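Local atomic coordinates of colicin-D (Escherichia coli, PDB entry 5ZNM), a protein that kills Escherichia coli and closely related bacteria as a plasmid-encoded toxin, stopping protein synthesis with the tRNA-cleaving nuclease domain at its C-terminal end. Residues Leu295-Tyr299 / Thr316-Arg321; Ala302-Gly306 / Met354-Ile358; Ala38-Asn43 / Pro230-Val234. All coordinates share one frame; numbering follows the deposited sequence.

Contact 1: residues Leu295-Tyr299 / Thr316-Arg321. With SO4 (sulfate ion), chain E.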
loop_
_atom_site.group_PDB
_atom_site.type_symbol
_atom_site.label_atom_id
_atom_site.label_comp_id
_atom_site.label_asym_id
_atom_site.label_seq_id
_atom_site.Cartn_x
_atom_site.Cartn_y
_atom_site.Cartn_z
ATOM N N LEU A 295 -17.660 -11.384 -28.688
ATOM C CA LEU A 295 -17.370 -11.853 -30.043
ATOM C C LEU A 295 -17.912 -13.258 -30.265
ATOM O O LEU A 295 -18.480 -13.563 -31.325
ATOM C CB LEU A 295 -15.854 -11.814 -30.293
ATOM C CG LEU A 295 -15.226 -10.418 -30.422
ATOM C CD1 LEU A 295 -13.699 -10.485 -30.198
ATOM C CD2 LEU A 295 -15.509 -9.813 -31.806
ATOM N N ASP A 296 -17.749 -14.128 -29.271
ATOM C CA ASP A 296 -18.261 -15.492 -29.375
ATOM C C ASP A 296 -19.787 -15.493 -29.448
ATOM O O ASP A 296 -20.380 -16.151 -30.311
ATOM C CB ASP A 296 -17.753 -16.288 -28.172
ATOM C CG ASP A 296 -18.201 -17.717 -28.178
ATOM O OD1 ASP A 296 -19.373 -17.969 -27.872
ATOM O OD2 ASP A 296 -17.363 -18.593 -28.465
ATOM N N LYS A 297 -20.433 -14.724 -28.568
ATOM C CA LYS A 297 -21.898 -14.619 -28.566
ATOM C C LYS A 297 -22.452 -14.172 -29.911
ATOM O O LYS A 297 -23.544 -14.591 -30.309
ATOM C CB LYS A 297 -22.357 -13.622 -27.498
ATOM C CG LYS A 297 -22.832 -14.229 -26.203
ATOM C CD LYS A 297 -23.819 -13.296 -25.510
ATOM C CE LYS A 297 -23.123 -12.077 -24.956
ATOM N NZ LYS A 297 -23.982 -11.264 -24.040
ATOM N N LYS A 298 -21.765 -13.255 -30.592
ATOM C CA LYS A 298 -22.317 -12.648 -31.797
ATOM C C LYS A 298 -21.678 -13.178 -33.079
ATOM O O LYS A 298 -21.921 -12.627 -34.164
ATOM C CB LYS A 298 -22.177 -11.127 -31.718
ATOM C CG LYS A 298 -22.836 -10.502 -30.468
ATOM C CD LYS A 298 -24.338 -10.830 -30.410
ATOM C CE LYS A 298 -25.047 -10.167 -29.228
ATOM N NZ LYS A 298 -26.534 -10.480 -29.223
ATOM N N TYR A 299 -20.873 -14.235 -32.982
ATOM C CA TYR A 299 -20.199 -14.776 -34.156
ATOM C C TYR A 299 -21.188 -15.298 -35.192
ATOM O O TYR A 299 -20.828 -15.430 -36.368
ATOM C CB TYR A 299 -19.229 -15.881 -33.736
ATOM C CG TYR A 299 -18.367 -16.361 -34.875
ATOM C CD1 TYR A 299 -17.266 -15.626 -35.278
ATOM C CD2 TYR A 299 -18.669 -17.532 -35.565
ATOM C CE1 TYR A 299 -16.477 -16.041 -36.329
ATOM C CE2 TYR A 299 -17.886 -17.959 -36.632
ATOM C CZ TYR A 299 -16.789 -17.202 -37.003
ATOM O OH TYR A 299 -15.987 -17.598 -38.041
ATOM N N THR A 316 -10.794 -17.450 -35.693
ATOM C CA THR A 316 -11.987 -16.917 -36.343
ATOM C C THR A 316 -12.610 -15.777 -35.542
ATOM O O THR A 316 -13.157 -14.837 -36.137
ATOM C CB THR A 316 -13.013 -18.031 -36.595
ATOM O OG1 THR A 316 -13.466 -18.591 -35.346
ATOM C CG2 THR A 316 -12.388 -19.128 -37.425
ATOM N N LEU A 317 -12.518 -15.817 -34.209
ATOM C CA LEU A 317 -12.972 -14.669 -33.428
ATOM C C LEU A 317 -12.103 -13.449 -33.680
ATOM O O LEU A 317 -12.607 -12.324 -33.634
ATOM C CB LEU A 317 -13.000 -14.987 -31.925
ATOM C CG LEU A 317 -13.941 -16.107 -31.467
ATOM C CD1 LEU A 317 -13.986 -16.173 -29.933
ATOM C CD2 LEU A 317 -15.341 -15.941 -32.052
ATOM N N THR A 318 -10.799 -13.648 -33.942
ATOM C CA THR A 318 -9.945 -12.531 -34.337
ATOM C C THR A 318 -10.333 -12.002 -35.716
ATOM O O THR A 318 -10.329 -10.784 -35.937
ATOM C CB THR A 318 -8.469 -12.951 -34.282
ATOM O OG1 THR A 318 -8.144 -13.360 -32.939
ATOM C CG2 THR A 318 -7.546 -11.799 -34.685
ATOM N N LYS A 319 -10.700 -12.891 -36.650
ATOM C CA LYS A 319 -11.241 -12.431 -37.935
ATOM C C LYS A 319 -12.444 -11.515 -37.733
ATOM O O LYS A 319 -12.543 -10.447 -38.353
ATOM C CB LYS A 319 -11.659 -13.626 -38.805
ATOM C CG LYS A 319 -10.546 -14.384 -39.502
ATOM C CD LYS A 319 -11.184 -15.308 -40.586
ATOM C CE LYS A 319 -10.131 -16.209 -41.230
ATOM N NZ LYS A 319 -10.767 -17.101 -42.234
ATOM N N PHE A 320 -13.389 -11.941 -36.880
ATOM C CA PHE A 320 -14.611 -11.174 -36.619
ATOM C C PHE A 320 -14.282 -9.829 -35.978
ATOM O O PHE A 320 -14.785 -8.782 -36.402
ATOM C CB PHE A 320 -15.519 -12.006 -35.705
ATOM C CG PHE A 320 -16.935 -11.471 -35.526
ATOM C CD1 PHE A 320 -17.577 -10.782 -36.531
ATOM C CD2 PHE A 320 -17.618 -11.708 -34.338
ATOM C CE1 PHE A 320 -18.891 -10.327 -36.359
ATOM C CE2 PHE A 320 -18.920 -11.252 -34.144
ATOM C CZ PHE A 320 -19.560 -10.560 -35.167
ATOM N N ARG A 321 -13.411 -9.837 -34.962
ATOM C CA ARG A 321 -12.974 -8.583 -34.348
ATOM C C ARG A 321 -12.375 -7.641 -35.394
ATOM O O ARG A 321 -12.725 -6.451 -35.462
ATOM C CB ARG A 321 -11.960 -8.886 -33.237
ATOM C CG ARG A 321 -11.639 -7.743 -32.265
ATOM C CD ARG A 321 -10.666 -6.706 -32.824
ATOM N NE ARG A 321 -9.423 -7.280 -33.386
ATOM C CZ ARG A 321 -8.347 -7.611 -32.671
ATOM N NH1 ARG A 321 -7.269 -8.107 -33.280
ATOM N NH2 ARG A 321 -8.335 -7.438 -31.346
HETATM S S SO4 E . -26.545 -9.508 -25.353
HETATM O O1 SO4 E . -25.201 -9.013 -25.625
HETATM O O2 SO4 E . -27.236 -8.489 -24.563
HETATM O O3 SO4 E . -27.253 -9.761 -26.611
HETATM O O4 SO4 E . -26.491 -10.752 -24.587
#
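Tyr299 and Phe320 both carry CG anti to the main-chain nitrogen, chi1 -173° and -170°, and this brings their rings together. The two rings pass each other in opposite directions. An edge of Tyr299 is turned to the face of Phe320 in an offset edge-to-face pair. The centroids lie 5.8 Å apart and the planes stand at 89°. Phe320 CB sits at the edge of the tyrosine ring. Leu317 fills in beside it, with CD2 3.8 Å from Tyr299 CD1. The far end of the tyrosine crosses Thr316 at about a right angle, OH lying 3.3 Å from Thr316 CB. That hydroxyl is hydrogen-bonded to Asp309 O, while Thr316 OG1 bonds to Lys311 O.

Phe320 also packs against the end of helix 292-297. Leu295 O lies at its ring edge, 3.6 Å from Phe320 CD2, and the same ring atom touches Leu295 CD2 at 3.8 Å. The other leucine branch, CD1, packs on Arg321 CB at 3.8 Å. The Arg321 guanidinium turns away and bonds to Gly203 O through NH1.

At this helix end, Lys297 and Lys298, whose side-chain ends lead away from Thr316-Arg321, hold a sulfate, probably from the crystallisation liquor. Lys297 NZ donates a hydrogen bond to sulfate O4 at 2.6 Å, and Lys298 NZ one to sulfate O3 at 2.8 Å. Gln294 NE2 also hydrogen-bonds to the sulfate. No hydrogen bond joins the two segments, so apolar and aromatic packing ties these helices of the nuclease domain together. The paired lysines make a positive patch that can accept an anion, consistent with a domain that acts on RNA.

Contact 2: residues Ala302-Gly306 / Met354-Ile358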
loop_
_atom_site.group_PDB
_atom_site.type_symbol
_atom_site.label_atom_id
_atom_site.label_comp_id
_atom_site.label_asym_id
_atom_site.label_seq_id
_atom_site.Cartn_x
_atom_site.Cartn_y
_atom_site.Cartn_z
ATOM N N ALA A 302 -21.078 -13.306 -38.272
ATOM C CA ALA A 302 -19.802 -13.041 -38.954
ATOM C C ALA A 302 -19.913 -13.208 -40.467
ATOM O O ALA A 302 -19.153 -12.580 -41.217
ATOM C CB ALA A 302 -18.696 -13.949 -38.403
ATOM N N GLY A 303 -20.851 -14.038 -40.936
ATOM C CA GLY A 303 -21.061 -14.158 -42.373
ATOM C C GLY A 303 -21.474 -12.856 -43.038
ATOM O O GLY A 303 -21.112 -12.604 -44.185
ATOM N N ASP A 304 -22.242 -12.015 -42.334
ATOM C CA ASP A 304 -22.581 -10.694 -42.856
ATOM C C ASP A 304 -21.365 -9.796 -42.992
ATOM O O ASP A 304 -21.433 -8.780 -43.694
ATOM C CB ASP A 304 -23.619 -10.008 -41.960
ATOM C CG ASP A 304 -25.000 -10.580 -42.142
ATOM O OD1 ASP A 304 -25.161 -11.372 -43.086
ATOM O OD2 ASP A 304 -25.919 -10.225 -41.374
ATOM N N PHE A 305 -20.259 -10.119 -42.321
ATOM C CA PHE A 305 -19.027 -9.369 -42.503
ATOM C C PHE A 305 -18.012 -10.135 -43.354
ATOM O O PHE A 305 -16.811 -9.859 -43.288
ATOM C CB PHE A 305 -18.446 -8.968 -41.136
ATOM C CG PHE A 305 -19.325 -7.997 -40.372
ATOM C CD1 PHE A 305 -20.435 -8.447 -39.662
ATOM C CD2 PHE A 305 -19.031 -6.642 -40.354
ATOM C CE1 PHE A 305 -21.251 -7.559 -38.964
ATOM C CE2 PHE A 305 -19.832 -5.743 -39.662
ATOM C CZ PHE A 305 -20.944 -6.201 -38.960
ATOM N N GLY A 306 -18.478 -11.087 -44.161
ATOM C CA GLY A 306 -17.610 -11.732 -45.130
ATOM C C GLY A 306 -16.765 -12.872 -44.610
ATOM O O GLY A 306 -15.779 -13.239 -45.256
ATOM N N MET A 354 -23.947 -2.264 -46.524
ATOM C CA MET A 354 -25.205 -2.198 -45.777
ATOM C C MET A 354 -25.094 -2.776 -44.375
ATOM O O MET A 354 -26.115 -3.055 -43.737
ATOM C CB MET A 354 -26.355 -2.878 -46.532
ATOM C CG MET A 354 -26.523 -2.360 -47.941
ATOM S SD MET A 354 -27.304 -0.748 -47.988
ATOM C CE MET A 354 -28.950 -1.181 -47.423
ATOM N N ASN A 355 -23.878 -2.920 -43.851
ATOM C CA ASN A 355 -23.707 -3.448 -42.506
ATOM C C ASN A 355 -23.910 -2.355 -41.464
ATOM O O ASN A 355 -23.609 -1.180 -41.694
ATOM C CB ASN A 355 -22.322 -4.085 -42.351
ATOM C CG ASN A 355 -22.238 -5.450 -43.019
ATOM O OD1 ASN A 355 -23.267 -6.053 -43.334
ATOM N ND2 ASN A 355 -21.013 -5.951 -43.239
ATOM N N VAL A 356 -24.446 -2.753 -40.314
ATOM C CA VAL A 356 -24.474 -1.909 -39.128
ATOM C C VAL A 356 -23.653 -2.578 -38.042
ATOM O O VAL A 356 -23.586 -3.809 -37.964
ATOM C CB VAL A 356 -25.911 -1.666 -38.615
ATOM C CG1 VAL A 356 -26.686 -0.806 -39.602
ATOM C CG2 VAL A 356 -26.615 -3.012 -38.412
ATOM N N VAL A 357 -23.043 -1.754 -37.186
ATOM C CA VAL A 357 -22.403 -2.211 -35.954
ATOM C C VAL A 357 -22.926 -1.329 -34.824
ATOM O O VAL A 357 -22.960 -0.100 -34.965
ATOM C CB VAL A 357 -20.864 -2.148 -36.033
ATOM C CG1 VAL A 357 -20.241 -2.301 -34.628
ATOM C CG2 VAL A 357 -20.321 -3.227 -37.019
ATOM N N ILE A 358 -23.366 -1.959 -33.726
ATOM C CA ILE A 358 -23.926 -1.259 -32.569
ATOM C C ILE A 358 -22.867 -1.131 -31.484
ATOM O O ILE A 358 -22.306 -2.136 -31.034
ATOM C CB ILE A 358 -25.156 -1.986 -31.999
ATOM C CG1 ILE A 358 -26.198 -2.278 -33.079
ATOM C CG2 ILE A 358 -25.760 -1.165 -30.786
ATOM C CD1 ILE A 358 -27.189 -3.366 -32.636
#
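This is a loop-to-sheet contact in the C-terminal tRNase domain, with one polar bond and one aromatic side chain. Asp304, at the end of a 3-10 segment, and Phe305 after it lie against the start of strand 355-359. The strand is one of the two inner strands of a four-stranded antiparallel sheet.

Asn355 points toward the turn and supplies the bond. Its ND2 donates to Asp304 O over 2.9 Å, with an N-H...O angle of 147°. The nitrogen stands above the carbonyl plane, not on a lone pair. Asn355 OD1 has another partner, Lys370 NZ. The two halves of the amide are thus both engaged, which should fix its rotation. Lys370 serves the turn as well, since its backbone N bonds to Asp304 OD2.

The same amide nitrogen also lies over one face of the Phe305 ring. It is offset toward the rim, with ND2 3.6 Å from Phe305 CD2. Ring and amide planes are 39° apart, so the two groups are not stacked flat. With chi1 at -65°, Phe305 CG lies beside its own backbone N, and the ring reaches out to the strand at a slant. Its CZ end arrives at Val356 and Val357. Phe305 CZ is 3.6 Å from Val357 CG2, which approaches obliquely. Val356 O lies near the ring plane, 3.7 Å from Phe305 CZ.

Helix 314-329 borders both parts of the contact. Its Ala323 touches Phe305, and its His327 touches Asn355 and Val357. From strand 365-370, Trp369 packs on Asp304 and Phe365 on Val357. Val356 points away from the turn and packs on Val347 and Phe349 of strand 346-349.

Contact 3: residues Ala38-Asn43 / Pro230-Val234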
loop_
_atom_site.group_PDB
_atom_site.type_symbol
_atom_site.label_atom_id
_atom_site.label_comp_id
_atom_site.label_asym_id
_atom_site.label_seq_id
_atom_site.Cartn_x
_atom_site.Cartn_y
_atom_site.Cartn_z
ATOM N N ALA A 38 10.580 12.211 -20.773
ATOM C CA ALA A 38 10.009 11.027 -20.145
ATOM C C ALA A 38 8.525 11.224 -19.862
ATOM O O ALA A 38 7.716 10.311 -20.082
ATOM C CB ALA A 38 10.786 10.688 -18.868
ATOM N N ASN A 39 8.140 12.426 -19.427
ATOM C CA ASN A 39 6.737 12.672 -19.122
ATOM C C ASN A 39 5.891 12.724 -20.389
ATOM O O ASN A 39 4.766 12.213 -20.399
ATOM C CB ASN A 39 6.585 13.961 -18.318
ATOM C CG ASN A 39 6.985 13.792 -16.866
ATOM O OD1 ASN A 39 7.089 12.671 -16.350
ATOM N ND2 ASN A 39 7.217 14.910 -16.196
ATOM N N SER A 40 6.408 13.333 -21.464
ATOM C CA SER A 40 5.727 13.265 -22.763
ATOM C C SER A 40 5.408 11.829 -23.145
ATOM O O SER A 40 4.282 11.508 -23.543
ATOM C CB SER A 40 6.590 13.890 -23.868
ATOM O OG SER A 40 6.551 15.303 -23.861
ATOM N N VAL A 41 6.409 10.955 -23.045
ATOM C CA VAL A 41 6.278 9.595 -23.553
ATOM C C VAL A 41 5.303 8.782 -22.704
ATOM O O VAL A 41 4.544 7.959 -23.231
ATOM C CB VAL A 41 7.674 8.951 -23.635
ATOM C CG1 VAL A 41 7.586 7.461 -23.674
ATOM C CG2 VAL A 41 8.403 9.462 -24.868
ATOM N N MET A 42 5.285 9.002 -21.387
ATOM C CA MET A 42 4.365 8.240 -20.542
ATOM C C MET A 42 2.931 8.744 -20.625
ATOM O O MET A 42 2.010 8.030 -20.212
ATOM C CB MET A 42 4.812 8.268 -19.083
ATOM C CG MET A 42 5.997 7.375 -18.792
ATOM S SD MET A 42 6.306 7.259 -17.032
ATOM C CE MET A 42 6.669 8.973 -16.653
ATOM N N ASN A 43 2.721 9.947 -21.144
ATOM C CA ASN A 43 1.385 10.509 -21.271
ATOM C C ASN A 43 0.778 10.304 -22.655
ATOM O O ASN A 43 -0.297 10.846 -22.929
ATOM C CB ASN A 43 1.408 11.991 -20.906
ATOM C CG ASN A 43 1.341 12.210 -19.415
ATOM O OD1 ASN A 43 0.254 12.270 -18.839
ATOM N ND2 ASN A 43 2.503 12.317 -18.772
ATOM N N PRO A 230 10.662 11.485 -13.621
ATOM C CA PRO A 230 9.417 11.239 -14.363
ATOM C C PRO A 230 8.302 10.911 -13.391
ATOM O O PRO A 230 8.518 10.287 -12.351
ATOM C CB PRO A 230 9.751 10.032 -15.250
ATOM C CG PRO A 230 11.250 9.916 -15.225
ATOM C CD PRO A 230 11.659 10.439 -13.882
ATOM N N VAL A 231 7.096 11.332 -13.741
ATOM C CA VAL A 231 5.929 11.092 -12.901
ATOM C C VAL A 231 4.972 10.216 -13.698
ATOM O O VAL A 231 4.467 10.623 -14.752
ATOM C CB VAL A 231 5.277 12.400 -12.441
ATOM C CG1 VAL A 231 3.947 12.120 -11.747
ATOM C CG2 VAL A 231 6.218 13.104 -11.446
ATOM N N THR A 232 4.776 8.995 -13.233
ATOM C CA THR A 232 3.832 8.094 -13.888
ATOM C C THR A 232 2.403 8.566 -13.631
ATOM O O THR A 232 2.066 8.903 -12.484
ATOM C CB THR A 232 4.021 6.675 -13.359
ATOM O OG1 THR A 232 5.385 6.282 -13.540
ATOM C CG2 THR A 232 3.105 5.695 -14.097
ATOM N N PRO A 233 1.551 8.649 -14.658
ATOM C CA PRO A 233 0.156 9.046 -14.416
ATOM C C PRO A 233 -0.505 8.069 -13.461
ATOM O O PRO A 233 -0.348 6.857 -13.588
ATOM C CB PRO A 233 -0.477 8.999 -15.813
ATOM C CG PRO A 233 0.689 9.253 -16.734
ATOM C CD PRO A 233 1.853 8.554 -16.096
ATOM N N VAL A 234 -1.225 8.604 -12.492
ATOM C CA VAL A 234 -1.793 7.808 -11.418
ATOM C C VAL A 234 -3.242 7.502 -11.753
ATOM O O VAL A 234 -3.941 8.325 -12.356
ATOM C CB VAL A 234 -1.654 8.535 -10.068
ATOM C CG1 VAL A 234 -2.384 7.789 -8.962
ATOM C CG2 VAL A 234 -0.177 8.664 -9.729
#
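The last turn of helix 32-42 runs beside the extended chain Pro230-Pro233, with CA atoms 5.6 Å apart at Asn39 and Pro230 and 7.1 Å apart at Asn43 and Pro233. Asn39 makes the hydrogen bond between them. Its OD1 accepts from Val231 N at 2.9 Å. The bond is nearly straight, 170° at the hydrogen. It lies in the carbonyl plane of the side-chain amide and uses a lone pair of OD1.

Ala38 and Met42 face the same chain. Ala38 CB rests on Pro230 CG at 3.8 Å. The methionine runs out extended through chi2 and then bends at chi3, -62°. This turns CE toward Pro230 CB, 3.5 Å away, and near Val231 O. The Met42 and Thr232 side chains cross at about a right angle, with Met42 SD 3.7 Å from Thr232 OG1. That hydroxyl is hydrogen-bonded to Asn51 and Asn212.

The partner segment has no regular secondary structure and belongs to the long loop between strands 207-212 and 243-244, within the S-type pyocin region of the chain. The contact therefore joins an early helix to a loop of this central part, beside the sheet that includes strands 49-51 and 207-212. Val49 and Leu210 of those strands also touch Met42.

The helix ends at this point. Asn43, the first residue to leave helical geometry, folds its amide back so that ND2 donates to Asn39 O at 2.8 Å. The donor geometry is again close to linear, 172°. The other amide atom, OD1, touches Pro233 CG at 3.7 Å.

How the contacts relate
Contacts 1 and 2 belong to the C-terminal tRNase domain and touch directly. Their centres are 11 Å apart, and their segments alternate along the chain. Phe320 is the joint: its CD1 packs on Ala302 CB at 3.8 Å, and its CE1 comes within 4.1 Å of Phe305 CD1. A continuous packed region thus runs from the helix pair of contact 1 to the sheet of contact 2. The sulfate is bound by Lys297 and Lys298 of contact 1. Contact 3 is separate, with its centre 35 Å from that of contact 1 and 39 Å from that of contact 2. It lies across the chain's centre from contact 1.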